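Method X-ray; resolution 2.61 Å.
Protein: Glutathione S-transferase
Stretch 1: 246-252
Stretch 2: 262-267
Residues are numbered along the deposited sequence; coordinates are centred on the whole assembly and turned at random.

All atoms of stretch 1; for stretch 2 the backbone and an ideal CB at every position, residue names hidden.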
ATOM      1  N   THR A 246      10.978  -2.289  13.569  1.00 19.98           N
ATOM      2  CA  THR A 246       9.777  -2.610  12.809  1.00 16.91           C
ATOM      3  C   THR A 246       8.950  -1.350  12.579  1.00 19.41           C
ATOM      4  O   THR A 246       8.575  -1.038  11.449  1.00 18.00           O
ATOM      5  CB  THR A 246       8.910  -3.665  13.522  1.00 16.84           C
ATOM      6  OG1 THR A 246       9.648  -4.886  13.656  1.00 14.48           O
ATOM      7  CG2 THR A 246       7.638  -3.932  12.733  1.00 14.84           C
ATOM      8  N   LEU A 247       8.677  -0.632  13.666  1.00 18.37           N
ATOM      9  CA  LEU A 247       7.879   0.589  13.623  1.00 18.61           C
ATOM     10  C   LEU A 247       8.458   1.641  12.683  1.00 22.73           C
ATOM     11  O   LEU A 247       7.719   2.320  11.970  1.00 28.29           O
ATOM     12  CB  LEU A 247       7.744   1.181  15.028  1.00 14.95           C
ATOM     13  CG  LEU A 247       6.451   0.898  15.795  1.00 19.77           C
ATOM     14  CD1 LEU A 247       6.206  -0.595  15.922  1.00 18.96           C
ATOM     15  CD2 LEU A 247       6.496   1.556  17.165  1.00 24.33           C
ATOM     16  N   VAL A 248       9.782   1.767  12.683  1.00 19.58           N
ATOM     17  CA  VAL A 248      10.461   2.789  11.893  1.00 20.17           C
ATOM     18  C   VAL A 248      10.288   2.544  10.391  1.00 19.67           C
ATOM     19  O   VAL A 248      10.455   3.455   9.581  1.00 23.96           O
ATOM     20  CB  VAL A 248      11.971   2.856  12.243  1.00 17.37           C
ATOM     21  CG1 VAL A 248      12.719   1.679  11.633  1.00 15.55           C
ATOM     22  CG2 VAL A 248      12.576   4.175  11.784  1.00 17.92           C
ATOM     23  N   ARG A 249       9.931   1.317  10.029  1.00 17.68           N
ATOM     24  CA  ARG A 249       9.775   0.946   8.626  1.00 21.37           C
ATOM     25  C   ARG A 249       8.314   0.750   8.233  1.00 17.81           C
ATOM     26  O   ARG A 249       8.013   0.424   7.084  1.00 25.06           O
ATOM     27  CB  ARG A 249      10.555  -0.336   8.328  1.00 17.23           C
ATOM     28  CG  ARG A 249      12.060  -0.183   8.403  1.00 19.93           C
ATOM     29  CD  ARG A 249      12.757  -1.523   8.246  1.00 18.37           C
ATOM     30  NE  ARG A 249      14.185  -1.365   7.991  1.00 18.03           N
ATOM     31  CZ  ARG A 249      15.096  -1.162   8.938  1.00 23.64           C
ATOM     32  NH1 ARG A 249      14.728  -1.087  10.210  1.00 23.16           N
ATOM     33  NH2 ARG A 249      16.373  -1.029   8.612  1.00 26.69           N
ATOM     34  N   PHE A 250       7.411   0.957   9.184  1.00 17.18           N
ATOM     35  CA  PHE A 250       6.008   0.606   8.988  1.00 26.26           C
ATOM     36  C   PHE A 250       5.284   1.526   8.006  1.00 23.53           C
ATOM     37  O   PHE A 250       4.663   1.056   7.054  1.00 23.50           O
ATOM     38  CB  PHE A 250       5.276   0.608  10.331  1.00 26.61           C
ATOM     39  CG  PHE A 250       3.999  -0.191  10.332  1.00 22.06           C
ATOM     40  CD1 PHE A 250       2.836   0.326   9.789  1.00 23.20           C
ATOM     41  CD2 PHE A 250       3.966  -1.461  10.883  1.00 22.03           C
ATOM     42  CE1 PHE A 250       1.666  -0.409   9.791  1.00 25.85           C
ATOM     43  CE2 PHE A 250       2.799  -2.200  10.888  1.00 23.67           C
ATOM     44  CZ  PHE A 250       1.648  -1.674  10.341  1.00 25.70           C
ATOM     45  N   ASP A 251       5.360   2.832   8.240  1.00 22.95           N
ATOM     46  CA  ASP A 251       4.566   3.789   7.474  1.00 25.09           C
ATOM     47  C   ASP A 251       5.149   4.111   6.100  1.00 23.55           C
ATOM     48  O   ASP A 251       4.446   4.627   5.233  1.00 23.17           O
ATOM     49  CB  ASP A 251       4.390   5.081   8.275  1.00 28.64           C
ATOM     50  CG  ASP A 251       3.475   4.902   9.470  1.00 25.84           C
ATOM     51  OD1 ASP A 251       3.161   3.739   9.804  1.00 26.23           O
ATOM     52  OD2 ASP A 251       3.066   5.917  10.071  1.00 24.90           O
ATOM     53  N   ASN A 252       6.427   3.806   5.899  1.00 28.17           N
ATOM     54  CA  ASN A 252       7.064   4.048   4.609  1.00 29.06           C
ATOM     55  C   ASN A 252       7.087   2.802   3.730  1.00 29.34           C
ATOM     56  O   ASN A 252       7.180   2.899   2.506  1.00 34.20           O
ATOM     57  CB  ASN A 252       8.492   4.567   4.801  1.00 26.53           C
ATOM     58  CG  ASN A 252       8.558   6.082   4.884  1.00 31.69           C
ATOM     59  OD1 ASN A 252       8.516   6.658   5.970  1.00 26.22           O
ATOM     60  ND2 ASN A 252       8.664   6.733   3.731  1.00 35.61           N
ATOM     61  N   UNK A 262      -4.216  -1.065   7.799  1.00 27.25           N
ATOM     62  CA  UNK A 262      -5.336  -0.784   8.688  1.00 32.13           C
ATOM     63  C   UNK A 262      -5.195   0.615   9.282  1.00 27.13           C
ATOM     64  O   UNK A 262      -6.155   1.384   9.318  1.00 27.22           O
ATOM     65  CB  UNK A 262      -5.420  -1.833   9.799  1.00 32.13           C
ATOM     66  N   UNK A 263      -3.991   0.944   9.733  1.00 23.03           N
ATOM     67  CA  UNK A 263      -3.741   2.244  10.344  1.00 24.17           C
ATOM     68  C   UNK A 263      -2.263   2.618  10.298  1.00 28.26           C
ATOM     69  O   UNK A 263      -1.390   1.758  10.429  1.00 24.36           O
ATOM     70  CB  UNK A 263      -4.234   2.247  11.792  1.00 24.17           C
ATOM     71  N   UNK A 264      -1.991   3.903  10.097  1.00 30.11           N
ATOM     72  CA  UNK A 264      -0.641   4.435  10.231  1.00 26.62           C
ATOM     73  C   UNK A 264      -0.154   4.246  11.662  1.00 21.78           C
ATOM     74  O   UNK A 264      -0.948   4.273  12.601  1.00 27.47           O
ATOM     75  CB  UNK A 264      -0.596   5.913   9.837  1.00 26.62           C
ATOM     76  N   UNK A 265       1.150   4.054  11.829  1.00 19.55           N
ATOM     77  CA  UNK A 265       1.738   4.055  13.161  1.00 23.19           C
ATOM     78  C   UNK A 265       1.606   5.456  13.749  1.00 27.14           C
ATOM     79  O   UNK A 265       1.382   5.627  14.949  1.00 27.18           O
ATOM     80  CB  UNK A 265       3.202   3.611  13.120  1.00 23.19           C
ATOM     81  N   UNK A 266       1.708   6.460  12.882  1.00 24.62           N
ATOM     82  CA  UNK A 266       1.622   7.854  13.305  1.00 25.31           C
ATOM     83  C   UNK A 266       0.209   8.237  13.745  1.00 20.35           C
ATOM     84  O   UNK A 266       0.004   9.306  14.320  1.00 16.58           O
ATOM     85  CB  UNK A 266       2.078   8.773  12.169  1.00 25.31           C
ATOM     86  N   UNK A 267      -0.759   7.367  13.476  1.00 22.15           N
ATOM     87  CA  UNK A 267      -2.137   7.615  13.884  1.00 21.41           C
ATOM     88  C   UNK A 267      -2.412   7.097  15.294  1.00 24.65           C
ATOM     89  O   UNK A 267      -3.410   7.467  15.913  1.00 29.66           O
ATOM     90  CB  UNK A 267      -3.104   6.965  12.892  1.00 21.41           C
TER

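Position 262 has a CB that points sideways, with nothing of stretch 1 within 5.5 Å. Many side chains would fit, and the deposited residue, Val-262, makes no contact with stretch 1.

Position 263 is extended, with phi/psi of -158/144°. Its CB also points sideways into space that stretch 1 leaves open. Many chains would fit. The residue is Gln-263, and its side chain stays clear of stretch 1. The contact comes from its backbone: Gln-263 O lies 3.8 Å from Phe-250 CE1.

Position 264 is still extended, at -62/148°. Its CA is 5.9 Å from the CA of Asp-251, the nearest such pair between the stretches. The CB points sideways, and the ideal CB is 3.7 Å from Asp-251 OD2. A polar chain or an aromatic ring that can pass beside the carboxylate would suit. The residue is Tyr-264, with chi1 in m. The ring runs past Asp-251, with Tyr-264 CD1 3.5 Å from Asp-251 CG.

Position 265 turns to helical angles, -66/-35°, and its CB points toward stretch 1. Asp-251 OD1 accepts a hydrogen bond from the backbone N of 265, with N to OD1 at 2.9 Å and an angle of 166°. This bond needs a backbone NH, so it excludes proline but chooses nothing else about the side chain. Beyond the carboxylate lie the ring of Phe-250 and the side chain of Leu-247. That apolar surface favours an aliphatic residue; Leu, Ile, Val or Met are reasonable. The residue is Ile-265, m at both chi angles. Its CG1 is 3.5 Å from Phe-250 CG. Its CD1 sits over one face of the Phe-250 ring, 4.2 Å from the centroid, in a CH-pi contact. Its CG2 meets Leu-247 CG at 4.2 Å.

Position 266 is also helical in phi/psi. Its backbone N donates to Asp-251 OD2, with N to OD2 at 3.2 Å, so the carboxylate holds two successive amides. Proline is again excluded. The CB points sideways, 3.7 Å from the same OD2 in its ideal place. A polar or basic chain would be compatible with the nearby charge. The residue is Arg-266. Its guanidinium does not reach Asp-251; NE and NH2 are bonded elsewhere in the structure.

Position 267 has no atom of stretch 1 within 5.5 Å of its ideal CB. Many residues would suit, including an acceptor that could reach the NH of 264. The residue is Glu-267, whose OE1 accepts from Tyr-264 N at 3.2 Å.

Stretch 2, residues 262-267: VQYIRE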
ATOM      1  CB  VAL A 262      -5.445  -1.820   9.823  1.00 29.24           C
ATOM      2  CG1 VAL A 262      -6.533  -1.418  10.808  1.00 23.33           C
ATOM      3  CG2 VAL A 262      -5.723  -3.201   9.251  1.00 25.07           C
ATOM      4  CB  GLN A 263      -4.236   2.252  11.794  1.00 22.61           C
ATOM      5  CG  GLN A 263      -4.235   3.625  12.444  1.00 23.02           C
ATOM      6  CD  GLN A 263      -4.660   3.586  13.899  1.00 28.90           C
ATOM      7  OE1 GLN A 263      -5.764   3.155  14.225  1.00 28.27           O
ATOM      8  NE2 GLN A 263      -3.780   4.043  14.784  1.00 27.56           N
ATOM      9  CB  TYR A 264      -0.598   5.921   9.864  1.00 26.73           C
ATOM     10  CG  TYR A 264      -0.367   6.223   8.400  1.00 26.59           C
ATOM     11  CD1 TYR A 264       0.558   5.502   7.655  1.00 26.27           C
ATOM     12  CD2 TYR A 264      -1.063   7.246   7.768  1.00 22.95           C
ATOM     13  CE1 TYR A 264       0.774   5.786   6.318  1.00 23.82           C
ATOM     14  CE2 TYR A 264      -0.854   7.536   6.433  1.00 25.63           C
ATOM     15  CZ  TYR A 264       0.066   6.804   5.712  1.00 25.69           C
ATOM     16  OH  TYR A 264       0.273   7.094   4.383  1.00 28.83           O
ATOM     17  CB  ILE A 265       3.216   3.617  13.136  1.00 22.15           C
ATOM     18  CG1 ILE A 265       3.316   2.120  12.848  1.00 24.80           C
ATOM     19  CG2 ILE A 265       3.899   3.927  14.459  1.00 26.46           C
ATOM     20  CD1 ILE A 265       2.676   1.248  13.907  1.00 19.31           C
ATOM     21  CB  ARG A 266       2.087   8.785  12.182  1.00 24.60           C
ATOM     22  CG  ARG A 266       1.064   9.004  11.078  1.00 23.09           C
ATOM     23  CD  ARG A 266       1.544  10.059  10.094  1.00 21.30           C
ATOM     24  NE  ARG A 266       0.616  10.243   8.981  1.00 23.55           N
ATOM     25  CZ  ARG A 266       0.842  11.046   7.946  1.00 21.97           C
ATOM     26  NH1 ARG A 266       1.968  11.743   7.881  1.00 24.91           N
ATOM     27  NH2 ARG A 266      -0.056  11.152   6.977  1.00 24.24           N
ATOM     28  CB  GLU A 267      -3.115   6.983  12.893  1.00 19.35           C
ATOM     29  CG  GLU A 267      -3.270   7.757  11.596  1.00 25.61           C
ATOM     30  CD  GLU A 267      -4.408   7.238  10.738  1.00 27.75           C
ATOM     31  OE1 GLU A 267      -4.318   6.087  10.260  1.00 26.11           O
ATOM     32  OE2 GLU A 267      -5.393   7.981  10.544  1.00 24.93           O
TER
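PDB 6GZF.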